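Salt-tolerant glutaminase (Micrococcus luteus, PDB 3AGD) probably catalyses the hydrolysis of L-glutamine to L-glutamate and ammonium. Local coordinates at residues I404-L409 with R438-D443; T315-V320 with V327-Q332; G116-H121 with A189-Q194; I62-K67 with M112-A117. All blocks are in the same frame, centred on the assembly; numbering follows the deposited sequence.

Contact 1 of 4, residues I404-L409 with R438-D443; sequences IRTVVL and RVEVED
Arg438 N reaches Arg405 O at 2.7 Å, the first rung of a parallel ladder that joins the two strands of a beta-alpha-beta unit in the STAS domain, strands 406-417 and 438-442 with helix 419-434 between them. From there the bonds step along both chains as parallel pairing requires: Val407 N gives to Arg438 O, Glu440 N to Val407 O, Leu409 N to Glu440 O and Glu442 N to Leu409 O. The segment axes pass 4.7 Å apart at 17°. Val407, Leu409, Val439 and Val441 line one face, and Val429 of the connecting helix packs on Leu409 and Val439. The other face is more polar. There Arg438 and Thr406 point the same way, side by side, with OG1 of Thr406 against CD of Arg438 at 3.6 Å. Glu440 places CG between its backbone N and carbonyl carbon (chi1 55°), and its carboxylate forms a salt bridge along its own strand, OE1 lying 3.1 Å from NE of Arg438. The same Glu440 OE1 meets CG2 of Thr406 at 3.4 Å. Further along, Glu442, whose OE1 is hydrogen-bonded to Asn410, crosses Val408 with its carboxylate carbon CD 3.3 Å from the methyl CG1.

Contact 2 of 4, residues T315-V320 with V327-Q332; sequences TAVRFV and VFLHLQ
The beta hairpin of strands 317-323 and 326-332 contains a classic beta bulge, a worked case of how one extra residue is absorbed by an antiparallel pair: Arg318 and Phe319 both face His330. His330 O takes Arg318 N at 2.7 Å and, only weakly, Phe319 N, while His330 N gives to Phe319 O. On one face of the sheet the Phe319 and His330 side chains run the same way in an offset stack, centroids 4.3 Å apart and planes 23° apart. The Phe319 CZ rim sits over the imidazole, and His330 CB adds a CH-pi contact over the phenyl face. The face opposite is aliphatic, Val317 and Val320 meeting Leu329 and Leu331, with helix 337-349 packing on Val317, Leu329 and Leu331.

Beyond the bulge, the Gln332 amide is held at both ends. NE2 gives an in-plane bond to Thr315 O at 2.9 Å, and OE1 receives Arg318 NH1 at 2.6 Å, at the edge of a guanidinium turned 87° from the amide. The extended Arg318 chain runs past this amide, its CG 3.4 Å from Gln332 OE1. Across the subunit interface, Gln332 OE1 also pairs with Gln332 NE2 of the second subunit, and Arg318 O with Arg318 NH2 there. These bonds fix which end of the buried amide is oxygen, and the nearby guanidinium probably polarises its carbonyl.

Contact 3 of 4, residues G116-H121 with A189-Q194; sequences GALAVH and AGYVAQ
Ala117 meets Tyr191 where two helices of the glutaminase domain, 114-123 and 184-195, cross almost perpendicularly, their segment axes 9.5 Å apart at 101°. It touches with its methyl, CB lying 3.6 Å from CE1 of the phenol ring. Its carbonyl also takes part: Ala117 O accepts a bond from a water at 2.8 Å, and that water in turn accepts from Gln194 NE2 at 3.1 Å, so a single molecule links the helices. Gln194 NE2 has a second partner in Ser66 OG, which ties the amide to the short 3-10 turn that precedes helix 67-78.

Leu118 comes next, crossing Tyr191 at about a right angle and setting CD2 3.7 Å from CB of the tyrosine. Between them, Ala117 and Leu118 pack obliquely against the ring and its CB, and this ring belongs to the glutamate site: Tyr191 has been seen to bind L-glutamate in this protein, though no ligand is present here.

One turn on, His121 carries its CG anti to the backbone N (chi1 -161°), and its imidazole lies with one face over the Gly190-Tyr191 peptide. Glycine at 190 leaves that surface bare of a side chain, and CE1 approaches Gly190 CA to 3.5 Å. His121 NE2 stands 3.1 Å from Gly190 O, but the angle is too poor for a hydrogen bond.

Contact 4 of 4, residues I62-K67 with M112-A117; sequences IQSASK and MINAGA
Lys67 makes a polar contact within the glutaminase domain, at the glutamate-binding site, reaching from the first residue of helix 67-78 to the opening turn of helix 114-123. Its side chain runs extended beyond CG and delivers NZ to two oxygens: Asn114 OD1 at 2.8 Å and Met112 O at 2.9 Å. The two approaches differ. NZ lies above the plane of the Met112 carbonyl, 39° out of it, whereas it is tilted only 19° from the carboxamide plane of Asn114. Ser64 OG is also near, 3.1 Å from Lys67 NZ.

Ser64 and Lys67 are spaced as in the SxxK motif of the beta-lactamase clan to which this family belongs, with Tyr191 packed against the lysine as a second hydroxyl, consistent with an active-site cluster of that kind. Ser64 and Asn114 both bind L-glutamate in another structure of the protein. Asn114 ND2 is held by OD1 of Asn167, another residue seen to bind L-glutamate, which fixes the amide so that OD1 faces the lysine. Asn114 N, next to the N-cap residue Ile113, bonds to Glu94 OE1. The aliphatic part of the lysine is packed too: CE lies 3.7 Å from CB of Ala117, and Met112, bent at chi2 and chi3, brings CE to 4.2 Å from Lys67 CB.

How the contacts relate
From the N terminus, contact 4 comes first, closing a loop of 44 residues between 62-67 and 112-117. Contact 3 then opens on the same helix, 114-123, sharing Gly116 and Ala117 with it, and closes a longer excursion at 189-194. These two centres lie 7 Å apart and the contacts touch, so helices 114-123 and 184-195 and the turn leading into helix 67-78 meet at the glutamate site. Farther along, contact 2 closes a tight hairpin before contact 1 closes a beta-alpha-beta unit. Strands 326-332 and 406-417 are neighbours, with Val327 N meeting Thr406 O, which makes one sheet of both. No contact nests in another; the pairs sit about 45 to 55 Å apart between centres.

Contact 1 of 4, residues I404-L409 with R438-D443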
loop_
_atom_site.group_PDB
_atom_site.type_symbol
_atom_site.label_atom_id
_atom_site.label_comp_id
_atom_site.label_asym_id
_atom_site.label_seq_id
_atom_site.Cartn_x
_atom_site.Cartn_y
_atom_site.Cartn_z
ATOM N N ILE A 404 25.400 30.831 -2.295
ATOM C CA ILE A 404 24.028 30.904 -2.764
ATOM C C ILE A 404 23.376 31.989 -1.907
ATOM O O ILE A 404 23.440 31.931 -0.679
ATOM C CB ILE A 404 23.301 29.549 -2.566
ATOM C CG1 ILE A 404 23.941 28.491 -3.474
ATOM C CG2 ILE A 404 21.807 29.693 -2.884
ATOM C CD1 ILE A 404 23.380 27.090 -3.313
ATOM N N ARG A 405 22.779 32.990 -2.549
ATOM C CA ARG A 405 22.139 34.082 -1.815
ATOM C C ARG A 405 20.615 34.040 -1.870
ATOM O O ARG A 405 19.936 34.469 -0.934
ATOM C CB ARG A 405 22.648 35.438 -2.332
ATOM C CG ARG A 405 24.118 35.681 -2.007
ATOM C CD ARG A 405 24.627 37.059 -2.436
ATOM N NE ARG A 405 25.877 37.344 -1.739
ATOM C CZ ARG A 405 27.086 37.285 -2.287
ATOM N NH1 ARG A 405 27.235 36.968 -3.566
ATOM N NH2 ARG A 405 28.157 37.500 -1.533
ATOM N N THR A 406 20.075 33.519 -2.962
ATOM C CA THR A 406 18.631 33.439 -3.097
ATOM C C THR A 406 18.163 32.109 -3.670
ATOM O O THR A 406 18.759 31.565 -4.598
ATOM C CB THR A 406 18.088 34.577 -3.992
ATOM O OG1 THR A 406 18.376 35.842 -3.383
ATOM C CG2 THR A 406 16.584 34.451 -4.165
ATOM N N VAL A 407 17.091 31.588 -3.087
ATOM C CA VAL A 407 16.495 30.349 -3.545
ATOM C C VAL A 407 15.044 30.662 -3.860
ATOM O O VAL A 407 14.290 31.099 -2.989
ATOM C CB VAL A 407 16.555 29.234 -2.461
ATOM C CG1 VAL A 407 15.674 28.052 -2.871
ATOM C CG2 VAL A 407 17.992 28.752 -2.283
ATOM N N VAL A 408 14.667 30.478 -5.119
ATOM C CA VAL A 408 13.292 30.708 -5.537
ATOM C C VAL A 408 12.588 29.359 -5.398
ATOM O O VAL A 408 12.954 28.397 -6.073
ATOM C CB VAL A 408 13.220 31.171 -7.010
ATOM C CG1 VAL A 408 11.775 31.376 -7.427
ATOM C CG2 VAL A 408 14.007 32.460 -7.186
ATOM N N LEU A 409 11.606 29.282 -4.505
ATOM C CA LEU A 409 10.861 28.045 -4.290
ATOM C C LEU A 409 9.526 28.140 -5.031
ATOM O O LEU A 409 8.578 28.742 -4.531
ATOM C CB LEU A 409 10.603 27.836 -2.794
ATOM C CG LEU A 409 10.699 26.408 -2.239
ATOM C CD1 LEU A 409 10.037 26.358 -0.866
ATOM C CD2 LEU A 409 10.022 25.423 -3.179
ATOM N N ARG A 438 18.200 34.035 1.149
ATOM C CA ARG A 438 16.908 34.637 0.883
ATOM C C ARG A 438 16.010 33.639 0.172
ATOM O O ARG A 438 16.393 33.047 -0.838
ATOM C CB ARG A 438 17.061 35.885 0.015
ATOM C CG ARG A 438 15.749 36.342 -0.571
ATOM C CD ARG A 438 15.880 37.576 -1.440
ATOM N NE ARG A 438 14.564 37.939 -1.952
ATOM C CZ ARG A 438 14.252 39.125 -2.455
ATOM N NH1 ARG A 438 15.169 40.079 -2.521
ATOM N NH2 ARG A 438 13.013 39.367 -2.861
ATOM N N VAL A 439 14.806 33.461 0.695
ATOM C CA VAL A 439 13.868 32.536 0.092
ATOM C C VAL A 439 12.597 33.239 -0.352
ATOM O O VAL A 439 11.892 33.831 0.459
ATOM C CB VAL A 439 13.471 31.424 1.078
ATOM C CG1 VAL A 439 12.567 30.420 0.384
ATOM C CG2 VAL A 439 14.711 30.750 1.629
ATOM N N GLU A 440 12.306 33.196 -1.643
ATOM C CA GLU A 440 11.076 33.800 -2.112
ATOM C C GLU A 440 10.217 32.685 -2.681
ATOM O O GLU A 440 10.579 32.033 -3.662
ATOM C CB GLU A 440 11.351 34.900 -3.138
ATOM C CG GLU A 440 12.163 34.511 -4.339
ATOM C CD GLU A 440 12.769 35.736 -5.006
ATOM O OE1 GLU A 440 13.743 36.296 -4.454
ATOM O OE2 GLU A 440 12.261 36.147 -6.070
ATOM N N VAL A 441 9.088 32.451 -2.021
ATOM C CA VAL A 441 8.166 31.397 -2.412
ATOM C C VAL A 441 7.120 31.851 -3.423
ATOM O O VAL A 441 6.262 32.680 -3.116
ATOM C CB VAL A 441 7.433 30.821 -1.174
ATOM C CG1 VAL A 441 6.602 29.612 -1.578
ATOM C CG2 VAL A 441 8.438 30.447 -0.098
ATOM N N GLU A 442 7.206 31.303 -4.632
ATOM C CA GLU A 442 6.257 31.615 -5.692
ATOM C C GLU A 442 5.152 30.575 -5.554
ATOM O O GLU A 442 5.288 29.439 -6.012
ATOM C CB GLU A 442 6.941 31.513 -7.056
ATOM C CG GLU A 442 8.208 32.356 -7.146
ATOM C CD GLU A 442 8.813 32.372 -8.535
ATOM O OE1 GLU A 442 8.886 31.297 -9.167
ATOM O OE2 GLU A 442 9.229 33.460 -8.990
ATOM N N ASP A 443 4.063 30.980 -4.907
ATOM C CA ASP A 443 2.932 30.102 -4.634
ATOM C C ASP A 443 1.620 30.732 -5.112
ATOM O O ASP A 443 0.808 31.181 -4.304
ATOM C CB ASP A 443 2.893 29.840 -3.122
ATOM C CG ASP A 443 1.890 28.776 -2.722
ATOM O OD1 ASP A 443 1.424 28.018 -3.600
ATOM O OD2 ASP A 443 1.582 28.688 -1.512
#

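Contact 2 of 4, residues T315-V320 with V327-Q332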
loop_
_atom_site.group_PDB
_atom_site.type_symbol
_atom_site.label_atom_id
_atom_site.label_comp_id
_atom_site.label_asym_id
_atom_site.label_seq_id
_atom_site.Cartn_x
_atom_site.Cartn_y
_atom_site.Cartn_z
ATOM N N THR A 315 10.704 12.742 -7.357
ATOM C CA THR A 315 10.114 13.453 -8.482
ATOM C C THR A 315 9.389 14.709 -7.995
ATOM O O THR A 315 9.000 15.568 -8.788
ATOM C CB THR A 315 9.162 12.529 -9.274
ATOM O OG1 THR A 315 9.938 11.502 -9.909
ATOM C CG2 THR A 315 8.399 13.306 -10.347
ATOM N N ALA A 316 9.224 14.818 -6.680
ATOM C CA ALA A 316 8.592 15.989 -6.094
ATOM C C ALA A 316 9.458 17.193 -6.478
ATOM O O ALA A 316 8.994 18.332 -6.507
ATOM C CB ALA A 316 8.516 15.843 -4.575
ATOM N N VAL A 317 10.730 16.932 -6.767
ATOM C CA VAL A 317 11.632 17.994 -7.192
ATOM C C VAL A 317 11.655 17.956 -8.717
ATOM O O VAL A 317 12.243 17.051 -9.313
ATOM C CB VAL A 317 13.067 17.785 -6.649
ATOM C CG1 VAL A 317 13.990 18.864 -7.196
ATOM C CG2 VAL A 317 13.063 17.830 -5.121
ATOM N N ARG A 318 10.999 18.931 -9.343
ATOM C CA ARG A 318 10.932 19.012 -10.803
ATOM C C ARG A 318 12.317 19.330 -11.378
ATOM O O ARG A 318 12.719 18.769 -12.395
ATOM C CB ARG A 318 9.913 20.086 -11.213
ATOM C CG ARG A 318 9.585 20.153 -12.698
ATOM C CD ARG A 318 8.523 21.227 -12.951
ATOM N NE ARG A 318 8.192 21.405 -14.365
ATOM C CZ ARG A 318 7.395 20.603 -15.070
ATOM N NH1 ARG A 318 6.825 19.545 -14.505
ATOM N NH2 ARG A 318 7.159 20.869 -16.349
ATOM N N PHE A 319 13.033 20.242 -10.725
ATOM C CA PHE A 319 14.385 20.616 -11.133
ATOM C C PHE A 319 15.007 21.619 -10.166
ATOM O O PHE A 319 14.309 22.253 -9.371
ATOM C CB PHE A 319 14.413 21.187 -12.565
ATOM C CG PHE A 319 13.770 22.550 -12.714
ATOM C CD1 PHE A 319 12.624 22.709 -13.487
ATOM C CD2 PHE A 319 14.339 23.682 -12.128
ATOM C CE1 PHE A 319 12.056 23.973 -13.682
ATOM C CE2 PHE A 319 13.779 24.951 -12.313
ATOM C CZ PHE A 319 12.636 25.096 -13.092
ATOM N N VAL A 320 16.329 21.736 -10.231
ATOM C CA VAL A 320 17.080 22.670 -9.401
ATOM C C VAL A 320 18.139 23.261 -10.315
ATOM O O VAL A 320 19.060 22.564 -10.738
ATOM C CB VAL A 320 17.783 21.966 -8.227
ATOM C CG1 VAL A 320 18.373 23.005 -7.278
ATOM C CG2 VAL A 320 16.802 21.066 -7.495
ATOM N N VAL A 327 19.400 30.199 -6.814
ATOM C CA VAL A 327 18.976 28.870 -7.197
ATOM C C VAL A 327 17.460 28.836 -7.395
ATOM O O VAL A 327 16.711 29.445 -6.630
ATOM C CB VAL A 327 19.391 27.868 -6.098
ATOM C CG1 VAL A 327 18.756 26.513 -6.342
ATOM C CG2 VAL A 327 20.914 27.752 -6.065
ATOM N N PHE A 328 17.013 28.146 -8.439
ATOM C CA PHE A 328 15.586 28.021 -8.709
ATOM C C PHE A 328 15.228 26.573 -8.441
ATOM O O PHE A 328 15.708 25.663 -9.118
ATOM C CB PHE A 328 15.265 28.382 -10.161
ATOM C CG PHE A 328 15.785 29.724 -10.569
ATOM C CD1 PHE A 328 17.154 29.943 -10.682
ATOM C CD2 PHE A 328 14.917 30.789 -10.771
ATOM C CE1 PHE A 328 17.655 31.200 -10.990
ATOM C CE2 PHE A 328 15.406 32.057 -11.081
ATOM C CZ PHE A 328 16.779 32.264 -11.187
ATOM N N LEU A 329 14.398 26.367 -7.430
ATOM C CA LEU A 329 13.983 25.032 -7.044
ATOM C C LEU A 329 12.482 24.899 -7.307
ATOM O O LEU A 329 11.669 25.475 -6.587
ATOM C CB LEU A 329 14.284 24.831 -5.559
ATOM C CG LEU A 329 14.391 23.429 -4.957
ATOM C CD1 LEU A 329 14.425 23.576 -3.443
ATOM C CD2 LEU A 329 13.220 22.561 -5.361
ATOM N N HIS A 330 12.121 24.148 -8.343
ATOM C CA HIS A 330 10.714 23.954 -8.683
ATOM C C HIS A 330 10.194 22.579 -8.251
ATOM O O HIS A 330 10.773 21.546 -8.598
ATOM C CB HIS A 330 10.511 24.145 -10.186
ATOM C CG HIS A 330 10.553 25.577 -10.624
ATOM N ND1 HIS A 330 11.584 26.427 -10.292
ATOM C CD2 HIS A 330 9.685 26.309 -11.363
ATOM C CE1 HIS A 330 11.352 27.622 -10.806
ATOM N NE2 HIS A 330 10.206 27.577 -11.460
ATOM N N LEU A 331 9.097 22.586 -7.494
ATOM C CA LEU A 331 8.476 21.367 -6.992
ATOM C C LEU A 331 7.250 21.001 -7.831
ATOM O O LEU A 331 6.766 21.815 -8.618
ATOM C CB LEU A 331 8.074 21.559 -5.524
ATOM C CG LEU A 331 9.182 22.065 -4.591
ATOM C CD1 LEU A 331 8.680 22.102 -3.155
ATOM C CD2 LEU A 331 10.392 21.147 -4.700
ATOM N N GLN A 332 6.743 19.782 -7.659
ATOM C CA GLN A 332 5.579 19.332 -8.426
ATOM C C GLN A 332 4.964 18.080 -7.799
ATOM O O GLN A 332 5.561 17.470 -6.911
ATOM C CB GLN A 332 6.001 19.013 -9.866
ATOM C CG GLN A 332 6.871 17.766 -9.963
ATOM C CD GLN A 332 7.486 17.556 -11.333
ATOM O OE1 GLN A 332 6.972 18.039 -12.340
ATOM N NE2 GLN A 332 8.589 16.813 -11.377
#

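Contact 3 of 4, residues G116-H121 with A189-Q194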
loop_
_atom_site.group_PDB
_atom_site.type_symbol
_atom_site.label_atom_id
_atom_site.label_comp_id
_atom_site.label_asym_id
_atom_site.label_seq_id
_atom_site.Cartn_x
_atom_site.Cartn_y
_atom_site.Cartn_z
ATOM N N GLY A 116 -21.003 -7.356 11.836
ATOM C CA GLY A 116 -20.412 -6.037 11.966
ATOM C C GLY A 116 -21.144 -5.025 11.099
ATOM O O GLY A 116 -21.214 -3.839 11.431
ATOM N N ALA A 117 -21.691 -5.495 9.979
ATOM C CA ALA A 117 -22.419 -4.626 9.058
ATOM C C ALA A 117 -23.738 -4.169 9.677
ATOM O O ALA A 117 -24.207 -3.061 9.411
ATOM C CB ALA A 117 -22.672 -5.356 7.736
ATOM N N LEU A 118 -24.329 -5.030 10.503
ATOM C CA LEU A 118 -25.576 -4.706 11.182
ATOM C C LEU A 118 -25.257 -3.667 12.254
ATOM O O LEU A 118 -26.023 -2.729 12.473
ATOM C CB LEU A 118 -26.182 -5.964 11.824
ATOM C CG LEU A 118 -26.724 -7.032 10.862
ATOM C CD1 LEU A 118 -26.930 -8.343 11.605
ATOM C CD2 LEU A 118 -28.036 -6.557 10.235
ATOM N N ALA A 119 -24.114 -3.836 12.913
ATOM C CA ALA A 119 -23.689 -2.902 13.953
ATOM C C ALA A 119 -23.427 -1.533 13.337
ATOM O O ALA A 119 -23.723 -0.505 13.945
ATOM C CB ALA A 119 -22.426 -3.417 14.647
ATOM N N VAL A 120 -22.869 -1.528 12.128
ATOM C CA VAL A 120 -22.575 -0.288 11.410
ATOM C C VAL A 120 -23.857 0.462 11.030
ATOM O O VAL A 120 -23.948 1.675 11.203
ATOM C CB VAL A 120 -21.769 -0.573 10.119
ATOM C CG1 VAL A 120 -21.839 0.626 9.174
ATOM C CG2 VAL A 120 -20.312 -0.879 10.473
ATOM N N HIS A 121 -24.847 -0.258 10.515
ATOM C CA HIS A 121 -26.098 0.376 10.118
ATOM C C HIS A 121 -26.782 1.034 11.319
ATOM O O HIS A 121 -27.352 2.116 11.201
ATOM C CB HIS A 121 -27.029 -0.650 9.470
ATOM C CG HIS A 121 -28.119 -0.035 8.651
ATOM N ND1 HIS A 121 -29.217 0.585 9.212
ATOM C CD2 HIS A 121 -28.253 0.107 7.311
ATOM C CE1 HIS A 121 -29.977 1.083 8.252
ATOM N NE2 HIS A 121 -29.413 0.807 7.090
ATOM N N ALA A 189 -33.877 -4.943 8.565
ATOM C CA ALA A 189 -34.597 -4.327 7.454
ATOM C C ALA A 189 -33.754 -3.236 6.796
ATOM O O ALA A 189 -33.714 -3.127 5.571
ATOM C CB ALA A 189 -35.934 -3.744 7.941
ATOM N N GLY A 190 -33.082 -2.430 7.611
ATOM C CA GLY A 190 -32.246 -1.372 7.073
ATOM C C GLY A 190 -31.045 -1.928 6.327
ATOM O O GLY A 190 -30.665 -1.427 5.268
ATOM N N TYR A 191 -30.440 -2.970 6.877
ATOM C CA TYR A 191 -29.283 -3.591 6.246
ATOM C C TYR A 191 -29.685 -4.263 4.931
ATOM O O TYR A 191 -28.957 -4.197 3.939
ATOM C CB TYR A 191 -28.664 -4.618 7.195
ATOM C CG TYR A 191 -27.634 -5.512 6.543
ATOM C CD1 TYR A 191 -26.399 -5.011 6.144
ATOM C CD2 TYR A 191 -27.910 -6.856 6.299
ATOM C CE1 TYR A 191 -25.462 -5.826 5.513
ATOM C CE2 TYR A 191 -26.984 -7.679 5.669
ATOM C CZ TYR A 191 -25.766 -7.157 5.275
ATOM O OH TYR A 191 -24.866 -7.959 4.614
ATOM N N VAL A 192 -30.843 -4.913 4.918
ATOM C CA VAL A 192 -31.298 -5.569 3.700
ATOM C C VAL A 192 -31.584 -4.534 2.614
ATOM O O VAL A 192 -31.258 -4.744 1.445
ATOM C CB VAL A 192 -32.562 -6.418 3.949
ATOM C CG1 VAL A 192 -33.095 -6.964 2.626
ATOM C CG2 VAL A 192 -32.228 -7.582 4.887
ATOM N N ALA A 193 -32.185 -3.415 3.004
ATOM C CA ALA A 193 -32.509 -2.347 2.063
ATOM C C ALA A 193 -31.212 -1.762 1.511
ATOM O O ALA A 193 -31.105 -1.438 0.331
ATOM C CB ALA A 193 -33.309 -1.272 2.762
ATOM N N GLN A 194 -30.234 -1.637 2.392
ATOM C CA GLN A 194 -28.920 -1.116 2.049
ATOM C C GLN A 194 -28.297 -1.988 0.962
ATOM O O GLN A 194 -27.691 -1.483 0.013
ATOM C CB GLN A 194 -28.061 -1.122 3.315
ATOM C CG GLN A 194 -26.560 -1.101 3.130
ATOM C CD GLN A 194 -25.840 -1.393 4.439
ATOM O OE1 GLN A 194 -26.270 -0.943 5.504
ATOM N NE2 GLN A 194 -24.740 -2.139 4.366
HETATM O O HOH W 1 -23.144 -1.979 7.005
#

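Contact 4 of 4, residues I62-K67 with M112-A117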
loop_
_atom_site.group_PDB
_atom_site.type_symbol
_atom_site.label_atom_id
_atom_site.label_comp_id
_atom_site.label_asym_id
_atom_site.label_seq_id
_atom_site.Cartn_x
_atom_site.Cartn_y
_atom_site.Cartn_z
ATOM N N ILE A 62 -26.091 -3.997 -5.010
ATOM C CA ILE A 62 -24.731 -3.958 -4.502
ATOM C C ILE A 62 -24.447 -4.971 -3.400
ATOM O O ILE A 62 -23.302 -5.389 -3.211
ATOM C CB ILE A 62 -24.400 -2.524 -4.003
ATOM C CG1 ILE A 62 -22.930 -2.414 -3.615
ATOM C CG2 ILE A 62 -25.280 -2.170 -2.821
ATOM C CD1 ILE A 62 -22.512 -0.985 -3.291
ATOM N N GLN A 63 -25.487 -5.372 -2.681
ATOM C CA GLN A 63 -25.336 -6.335 -1.595
ATOM C C GLN A 63 -24.182 -5.959 -0.654
ATOM O O GLN A 63 -24.049 -4.792 -0.277
ATOM C CB GLN A 63 -25.135 -7.743 -2.168
ATOM C CG GLN A 63 -26.349 -8.295 -2.944
ATOM C CD GLN A 63 -27.621 -8.334 -2.108
ATOM O OE1 GLN A 63 -27.581 -8.638 -0.916
ATOM N NE2 GLN A 63 -28.759 -8.039 -2.733
ATOM N N SER A 64 -23.348 -6.931 -0.284
ATOM C CA SER A 64 -22.237 -6.684 0.640
ATOM C C SER A 64 -21.210 -5.630 0.234
ATOM O O SER A 64 -20.455 -5.143 1.085
ATOM C CB SER A 64 -21.508 -7.990 0.962
ATOM O OG SER A 64 -22.269 -8.776 1.861
ATOM N N ALA A 65 -21.165 -5.276 -1.045
ATOM C CA ALA A 65 -20.221 -4.252 -1.484
ATOM C C ALA A 65 -20.683 -2.891 -0.966
ATOM O O ALA A 65 -20.067 -1.863 -1.239
ATOM C CB ALA A 65 -20.108 -4.237 -3.002
ATOM N N SER A 66 -21.773 -2.898 -0.209
ATOM C CA SER A 66 -22.313 -1.678 0.380
ATOM C C SER A 66 -21.620 -1.432 1.715
ATOM O O SER A 66 -21.514 -0.300 2.180
ATOM C CB SER A 66 -23.807 -1.840 0.648
ATOM O OG SER A 66 -24.022 -2.746 1.721
ATOM N N LYS A 67 -21.152 -2.515 2.323
ATOM C CA LYS A 67 -20.512 -2.464 3.632
ATOM C C LYS A 67 -19.401 -1.434 3.837
ATOM O O LYS A 67 -19.392 -0.726 4.842
ATOM C CB LYS A 67 -20.029 -3.867 4.002
ATOM C CG LYS A 67 -21.185 -4.848 4.192
ATOM C CD LYS A 67 -20.695 -6.264 4.417
ATOM C CE LYS A 67 -21.857 -7.210 4.690
ATOM N NZ LYS A 67 -21.379 -8.604 4.865
ATOM N N MET A 112 -16.906 -5.845 7.611
ATOM C CA MET A 112 -17.108 -6.612 6.381
ATOM C C MET A 112 -18.036 -7.817 6.533
ATOM O O MET A 112 -18.628 -8.278 5.554
ATOM C CB MET A 112 -15.760 -7.080 5.824
ATOM C CG MET A 112 -14.834 -5.943 5.406
ATOM S SD MET A 112 -15.563 -4.860 4.147
ATOM C CE MET A 112 -16.044 -3.450 5.125
ATOM N N ILE A 113 -18.157 -8.332 7.750
ATOM C CA ILE A 113 -19.031 -9.470 8.005
ATOM C C ILE A 113 -20.405 -8.933 8.394
ATOM O O ILE A 113 -20.522 -7.828 8.933
ATOM C CB ILE A 113 -18.496 -10.363 9.151
ATOM C CG1 ILE A 113 -18.437 -9.567 10.456
ATOM C CG2 ILE A 113 -17.110 -10.887 8.796
ATOM C CD1 ILE A 113 -18.036 -10.391 11.667
ATOM N N ASN A 114 -21.441 -9.717 8.120
ATOM C CA ASN A 114 -22.810 -9.316 8.416
ATOM C C ASN A 114 -22.999 -8.724 9.806
ATOM O O ASN A 114 -23.485 -7.606 9.942
ATOM C CB ASN A 114 -23.747 -10.508 8.216
ATOM C CG ASN A 114 -23.923 -10.861 6.752
ATOM O OD1 ASN A 114 -23.089 -10.507 5.913
ATOM N ND2 ASN A 114 -25.004 -11.567 6.436
ATOM N N ALA A 115 -22.607 -9.470 10.833
ATOM C CA ALA A 115 -22.749 -9.010 12.215
ATOM C C ALA A 115 -22.175 -7.606 12.407
ATOM O O ALA A 115 -22.780 -6.762 13.068
ATOM C CB ALA A 115 -22.068 -9.993 13.163
ATOM N N GLY A 116 -21.003 -7.356 11.836
ATOM C CA GLY A 116 -20.412 -6.037 11.966
ATOM C C GLY A 116 -21.144 -5.025 11.099
ATOM O O GLY A 116 -21.214 -3.839 11.431
ATOM N N ALA A 117 -21.691 -5.495 9.979
ATOM C CA ALA A 117 -22.419 -4.626 9.058
ATOM C C ALA A 117 -23.738 -4.169 9.677
ATOM O O ALA A 117 -24.207 -3.061 9.411
ATOM C CB ALA A 117 -22.672 -5.356 7.736
#